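Local coordinates for protein endonuclease V (Bacillus subtilis, PDB 3GA2) that probably takes part in the repair of deaminated DNA, nicking double-stranded DNA at the second phosphodiester bond 3' to a deoxyinosine with magnesium as cofactor, at residues R177-L190 and Y202-L215. The protein carries 1 engineered substitution. Numbering follows the deposited sequence.
Sequences RALRTRRDVKPIFL and YQITMSLINQESRL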
loop_
_atom_site.group_PDB
_atom_site.type_symbol
_atom_site.label_atom_id
_atom_site.label_comp_id
_atom_site.label_asym_id
_atom_site.label_seq_id
_atom_site.Cartn_x
_atom_site.Cartn_y
_atom_site.Cartn_z
ATOM N N ARG A 177 2.495 -1.603 13.306
ATOM C CA ARG A 177 1.586 -2.057 14.352
ATOM C C ARG A 177 0.632 -3.165 13.903
ATOM O O ARG A 177 0.288 -3.265 12.725
ATOM C CB ARG A 177 0.750 -0.876 14.875
ATOM C CG ARG A 177 1.543 0.178 15.643
ATOM C CD ARG A 177 0.702 1.400 16.009
ATOM N NE ARG A 177 1.451 2.333 16.850
ATOM C CZ ARG A 177 1.036 3.554 17.175
ATOM N NH1 ARG A 177 -0.132 4.003 16.728
ATOM N NH2 ARG A 177 1.786 4.326 17.951
ATOM N N ALA A 178 0.224 -4.005 14.850
ATOM C CA ALA A 178 -0.746 -5.056 14.568
ATOM C C ALA A 178 -1.986 -4.320 15.047
ATOM O O ALA A 178 -2.079 -3.952 16.218
ATOM C CB ALA A 178 -0.480 -6.284 15.423
ATOM N N LEU A 179 -2.921 -4.088 14.136
ATOM C CA LEU A 179 -4.113 -3.317 14.460
ATOM C C LEU A 179 -5.443 -4.018 14.259
ATOM O O LEU A 179 -5.719 -4.565 13.191
ATOM C CB LEU A 179 -4.102 -2.022 13.639
ATOM C CG LEU A 179 -5.279 -1.054 13.778
ATOM C CD1 LEU A 179 -5.311 -0.487 15.183
ATOM C CD2 LEU A 179 -5.151 0.056 12.748
ATOM N N ARG A 180 -6.265 -3.969 15.303
ATOM C CA ARG A 180 -7.593 -4.559 15.292
ATOM C C ARG A 180 -8.537 -3.513 14.706
ATOM O O ARG A 180 -8.961 -2.597 15.406
ATOM C CB ARG A 180 -8.040 -4.886 16.720
ATOM C CG ARG A 180 -9.333 -5.682 16.801
ATOM C CD ARG A 180 -9.089 -7.156 16.511
ATOM N NE ARG A 180 -8.259 -7.768 17.543
ATOM C CZ ARG A 180 -7.881 -9.043 17.551
ATOM N NH1 ARG A 180 -8.255 -9.861 16.576
ATOM N NH2 ARG A 180 -7.129 -9.499 18.544
ATOM N N THR A 181 -8.860 -3.635 13.426
ATOM C CA THR A 181 -9.758 -2.679 12.801
ATOM C C THR A 181 -11.192 -3.105 13.040
ATOM O O THR A 181 -12.037 -2.295 13.413
ATOM C CB THR A 181 -9.501 -2.569 11.304
ATOM O OG1 THR A 181 -9.328 -3.877 10.754
ATOM C CG2 THR A 181 -8.260 -1.734 11.047
ATOM N N ARG A 182 -11.464 -4.382 12.826
ATOM C CA ARG A 182 -12.799 -4.913 13.045
ATOM C C ARG A 182 -12.661 -5.830 14.259
ATOM O O ARG A 182 -11.789 -6.701 14.293
ATOM C CB ARG A 182 -13.256 -5.675 11.802
ATOM C CG ARG A 182 -14.674 -6.182 11.861
ATOM C CD ARG A 182 -14.998 -6.930 10.594
ATOM N NE ARG A 182 -16.280 -7.619 10.672
ATOM C CZ ARG A 182 -16.647 -8.593 9.848
ATOM N NH1 ARG A 182 -15.823 -8.992 8.883
ATOM N NH2 ARG A 182 -17.830 -9.172 9.988
ATOM N N ARG A 183 -13.504 -5.628 15.267
ATOM C CA ARG A 183 -13.401 -6.424 16.485
ATOM C C ARG A 183 -13.540 -7.927 16.302
ATOM O O ARG A 183 -14.345 -8.406 15.504
ATOM C CB ARG A 183 -14.402 -5.935 17.536
ATOM C CG ARG A 183 -15.848 -5.973 17.103
ATOM C CD ARG A 183 -16.764 -5.520 18.241
ATOM N NE ARG A 183 -16.777 -6.464 19.354
ATOM C CZ ARG A 183 -17.254 -7.704 19.275
ATOM N NH1 ARG A 183 -17.230 -8.498 20.340
ATOM N NH2 ARG A 183 -17.764 -8.149 18.134
ATOM N N ASP A 184 -12.722 -8.658 17.054
ATOM C CA ASP A 184 -12.698 -10.119 17.042
ATOM C C ASP A 184 -12.166 -10.733 15.747
ATOM O O ASP A 184 -11.678 -11.862 15.761
ATOM C CB ASP A 184 -14.096 -10.676 17.344
ATOM C CG ASP A 184 -14.050 -12.005 18.084
ATOM O OD1 ASP A 184 -13.395 -12.949 17.588
ATOM O OD2 ASP A 184 -14.674 -12.110 19.162
ATOM N N VAL A 185 -12.252 -10.007 14.632
ATOM C CA VAL A 185 -11.756 -10.544 13.364
ATOM C C VAL A 185 -10.249 -10.324 13.250
ATOM O O VAL A 185 -9.673 -9.537 14.002
ATOM C CB VAL A 185 -12.450 -9.890 12.141
ATOM C CG1 VAL A 185 -13.936 -9.722 12.414
ATOM C CG2 VAL A 185 -11.794 -8.567 11.799
ATOM N N LYS A 186 -9.618 -11.019 12.308
ATOM C CA LYS A 186 -8.174 -10.911 12.106
ATOM C C LYS A 186 -7.722 -9.465 11.972
ATOM O O LYS A 186 -8.298 -8.687 11.217
ATOM C CB LYS A 186 -7.746 -11.688 10.858
ATOM C CG LYS A 186 -6.235 -11.750 10.647
ATOM C CD LYS A 186 -5.905 -12.570 9.410
ATOM C CE LYS A 186 -4.410 -12.727 9.198
ATOM N NZ LYS A 186 -4.129 -13.501 7.952
ATOM N N PRO A 187 -6.673 -9.083 12.704
ATOM C CA PRO A 187 -6.196 -7.704 12.614
ATOM C C PRO A 187 -5.426 -7.456 11.323
ATOM O O PRO A 187 -5.117 -8.390 10.580
ATOM C CB PRO A 187 -5.316 -7.570 13.851
ATOM C CG PRO A 187 -4.732 -8.940 13.980
ATOM C CD PRO A 187 -5.917 -9.839 13.718
ATOM N N ILE A 188 -5.149 -6.190 11.044
ATOM C CA ILE A 188 -4.377 -5.846 9.864
ATOM C C ILE A 188 -3.023 -5.369 10.368
ATOM O O ILE A 188 -2.844 -5.131 11.564
ATOM C CB ILE A 188 -5.036 -4.728 9.038
ATOM C CG1 ILE A 188 -5.305 -3.509 9.922
ATOM C CG2 ILE A 188 -6.312 -5.249 8.386
ATOM C CD1 ILE A 188 -5.497 -2.236 9.144
ATOM N N PHE A 189 -2.070 -5.235 9.456
ATOM C CA PHE A 189 -0.744 -4.799 9.832
ATOM C C PHE A 189 -0.404 -3.472 9.201
ATOM O O PHE A 189 -0.222 -3.355 7.998
ATOM C CB PHE A 189 0.251 -5.898 9.485
ATOM C CG PHE A 189 -0.088 -7.187 10.142
ATOM C CD1 PHE A 189 -0.866 -8.136 9.480
ATOM C CD2 PHE A 189 0.242 -7.399 11.475
ATOM C CE1 PHE A 189 -1.316 -9.273 10.141
ATOM C CE2 PHE A 189 -0.203 -8.534 12.147
ATOM C CZ PHE A 189 -0.989 -9.472 11.478
ATOM N N LEU A 190 -0.332 -2.473 10.069
ATOM C CA LEU A 190 -0.092 -1.098 9.698
ATOM C C LEU A 190 1.343 -0.643 9.772
ATOM O O LEU A 190 2.051 -0.933 10.738
ATOM C CB LEU A 190 -0.927 -0.193 10.603
ATOM C CG LEU A 190 -0.745 1.323 10.443
ATOM C CD1 LEU A 190 -1.552 1.791 9.240
ATOM C CD2 LEU A 190 -1.232 2.054 11.704
ATOM N N TYR A 202 -1.935 5.764 11.833
ATOM C CA TYR A 202 -2.918 5.098 12.673
ATOM C C TYR A 202 -4.241 5.856 12.730
ATOM O O TYR A 202 -5.307 5.258 12.595
ATOM C CB TYR A 202 -2.359 4.924 14.090
ATOM C CG TYR A 202 -3.392 4.493 15.107
ATOM C CD1 TYR A 202 -4.034 5.433 15.914
ATOM C CD2 TYR A 202 -3.739 3.152 15.253
ATOM C CE1 TYR A 202 -4.994 5.053 16.844
ATOM C CE2 TYR A 202 -4.703 2.756 16.183
ATOM C CZ TYR A 202 -5.325 3.711 16.974
ATOM O OH TYR A 202 -6.264 3.327 17.910
ATOM N N GLN A 203 -4.170 7.167 12.928
ATOM C CA GLN A 203 -5.376 7.992 13.014
ATOM C C GLN A 203 -6.157 8.033 11.711
ATOM O O GLN A 203 -7.388 7.971 11.713
ATOM C CB GLN A 203 -5.022 9.421 13.424
ATOM C CG GLN A 203 -4.509 9.580 14.846
ATOM C CD GLN A 203 -5.454 9.005 15.887
ATOM O OE1 GLN A 203 -6.674 9.139 15.781
ATOM N NE2 GLN A 203 -4.890 8.372 16.911
ATOM N N ILE A 204 -5.444 8.163 10.597
ATOM C CA ILE A 204 -6.099 8.199 9.297
ATOM C C ILE A 204 -6.745 6.845 9.008
ATOM O O ILE A 204 -7.872 6.783 8.515
ATOM C CB ILE A 204 -5.097 8.538 8.168
ATOM C CG1 ILE A 204 -4.592 9.977 8.332
ATOM C CG2 ILE A 204 -5.764 8.362 6.807
ATOM C CD1 ILE A 204 -3.572 10.401 7.283
ATOM N N THR A 205 -6.042 5.759 9.324
ATOM C CA THR A 205 -6.582 4.421 9.081
ATOM C C THR A 205 -7.872 4.186 9.861
ATOM O O THR A 205 -8.869 3.727 9.301
ATOM C CB THR A 205 -5.557 3.316 9.446
ATOM O OG1 THR A 205 -4.425 3.408 8.573
ATOM C CG2 THR A 205 -6.184 1.928 9.297
HETATM N N MSE A 206 -7.856 4.509 11.151
HETATM C CA MSE A 206 -9.039 4.323 11.990
HETATM C C MSE A 206 -10.218 5.200 11.579
HETATM O O MSE A 206 -11.371 4.814 11.765
HETATM C CB MSE A 206 -8.705 4.585 13.464
HETATM C CG MSE A 206 -7.794 3.538 14.095
HETATM SE SE MSE A 206 -8.396 1.730 13.782
HETATM C CE MSE A 206 -10.151 1.827 14.608
ATOM N N SER A 207 -9.936 6.377 11.028
ATOM C CA SER A 207 -11.004 7.277 10.597
ATOM C C SER A 207 -11.692 6.748 9.347
ATOM O O SER A 207 -12.752 7.236 8.955
ATOM C CB SER A 207 -10.453 8.673 10.297
ATOM O OG SER A 207 -10.062 9.338 11.482
ATOM N N LEU A 208 -11.076 5.749 8.725
ATOM C CA LEU A 208 -11.600 5.155 7.504
ATOM C C LEU A 208 -12.163 3.766 7.757
ATOM O O LEU A 208 -12.499 3.036 6.824
ATOM C CB LEU A 208 -10.487 5.079 6.458
ATOM C CG LEU A 208 -9.865 6.418 6.050
ATOM C CD1 LEU A 208 -8.662 6.184 5.123
ATOM C CD2 LEU A 208 -10.911 7.259 5.359
ATOM N N ILE A 209 -12.276 3.408 9.029
ATOM C CA ILE A 209 -12.777 2.094 9.398
ATOM C C ILE A 209 -14.247 2.060 9.799
ATOM O O ILE A 209 -14.710 2.875 10.598
ATOM C CB ILE A 209 -11.955 1.504 10.566
ATOM C CG1 ILE A 209 -10.496 1.303 10.138
ATOM C CG2 ILE A 209 -12.574 0.194 11.022
ATOM C CD1 ILE A 209 -10.311 0.306 8.991
ATOM N N ASN A 210 -14.974 1.107 9.235
ATOM C CA ASN A 210 -16.377 0.921 9.572
ATOM C C ASN A 210 -16.504 -0.568 9.892
ATOM O O ASN A 210 -15.722 -1.380 9.396
ATOM C CB ASN A 210 -17.279 1.294 8.393
ATOM C CG ASN A 210 -17.724 0.088 7.596
ATOM O OD1 ASN A 210 -16.914 -0.597 6.973
ATOM N ND2 ASN A 210 -19.024 -0.184 7.620
ATOM N N GLN A 211 -17.475 -0.931 10.721
ATOM C CA GLN A 211 -17.649 -2.327 11.088
ATOM C C GLN A 211 -18.280 -3.156 9.977
ATOM O O GLN A 211 -19.346 -3.750 10.155
ATOM C CB GLN A 211 -18.480 -2.436 12.368
ATOM C CG GLN A 211 -17.795 -1.844 13.591
ATOM C CD GLN A 211 -16.401 -2.411 13.807
ATOM O OE1 GLN A 211 -16.228 -3.618 13.999
ATOM N NE2 GLN A 211 -15.400 -1.541 13.774
ATOM N N GLU A 212 -17.610 -3.193 8.829
ATOM C CA GLU A 212 -18.078 -3.951 7.674
ATOM C C GLU A 212 -16.898 -4.776 7.160
ATOM O O GLU A 212 -17.069 -5.881 6.645
ATOM C CB GLU A 212 -18.554 -2.996 6.576
ATOM C CG GLU A 212 -19.773 -3.475 5.804
ATOM C CD GLU A 212 -21.072 -3.252 6.563
ATOM O OE1 GLU A 212 -21.196 -3.751 7.703
ATOM O OE2 GLU A 212 -21.969 -2.576 6.013
ATOM N N SER A 213 -15.699 -4.218 7.311
ATOM C CA SER A 213 -14.470 -4.876 6.886
ATOM C C SER A 213 -13.301 -4.415 7.740
ATOM O O SER A 213 -13.375 -3.385 8.413
ATOM C CB SER A 213 -14.170 -4.563 5.423
ATOM O OG SER A 213 -15.192 -5.066 4.581
ATOM N N ARG A 214 -12.218 -5.178 7.716
ATOM C CA ARG A 214 -11.042 -4.811 8.494
ATOM C C ARG A 214 -10.136 -3.884 7.687
ATOM O O ARG A 214 -9.127 -3.398 8.192
ATOM C CB ARG A 214 -10.266 -6.060 8.905
ATOM C CG ARG A 214 -9.854 -6.941 7.749
ATOM C CD ARG A 214 -9.020 -8.111 8.239
ATOM N NE ARG A 214 -8.604 -8.969 7.133
ATOM C CZ ARG A 214 -7.416 -9.553 7.051
ATOM N NH1 ARG A 214 -6.514 -9.375 8.011
ATOM N NH2 ARG A 214 -7.130 -10.311 6.007
ATOM N N LEU A 215 -10.500 -3.644 6.433
ATOM C CA LEU A 215 -9.713 -2.766 5.584
ATOM C C LEU A 215 -10.347 -1.390 5.519
ATOM O O LEU A 215 -11.563 -1.266 5.399
ATOM C CB LEU A 215 -9.623 -3.316 4.160
ATOM C CG LEU A 215 -9.049 -4.717 3.983
ATOM C CD1 LEU A 215 -9.076 -5.055 2.503
ATOM C CD2 LEU A 215 -7.627 -4.792 4.526
HETATM O O HOH W 1 -13.001 -8.217 7.079
#
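The ring of Y202 meets CD1 of L179 at its edge, 3.4 Å from CE2, while selenomethionine M206, from the same helix, lays its CG over one face, toward the rim; CD2 of L190 rests against CA and CB of Y202. R177 crosses the tyrosine at about a right angle, its guanidinium plane turned 74° from the ring and CG of Y202 at its edge; its NE is held by a salt bridge to D167. The Y202 hydroxyl bonds the carbonyl of G163. The R182 guanidinium has O of E212 over one face and a water at its edge. M206 curls back through two bent torsions (chi2 -50°, chi3 -59°) and sets SE 3.8 Å from CD2 of L179. Beyond the helix a polar bond joins the apolar packing: OG1 of T181 donates to O of R214 at 2.6 Å, in the carbonyl plane and on a lone pair, and CG2 of T181 packs 3.5 Å from CD1 of I209. The extended R214 chain passes CG2 of I188 and the K186 backbone; its NH1 bonds weakly to O of P187 (3.1 Å) and also makes a hydrogen bond to O of K145. With an alanine here, both carbonyls would probably lose this donor and I188 some cover. The whole illustrates helix-on-sheet packing in an RNase H-like fold: helix 198-207 covers antiparallel strands 173-179 and 188-194, and the following loop leads to L215, close to the predicted magnesium ligands D46 and D116.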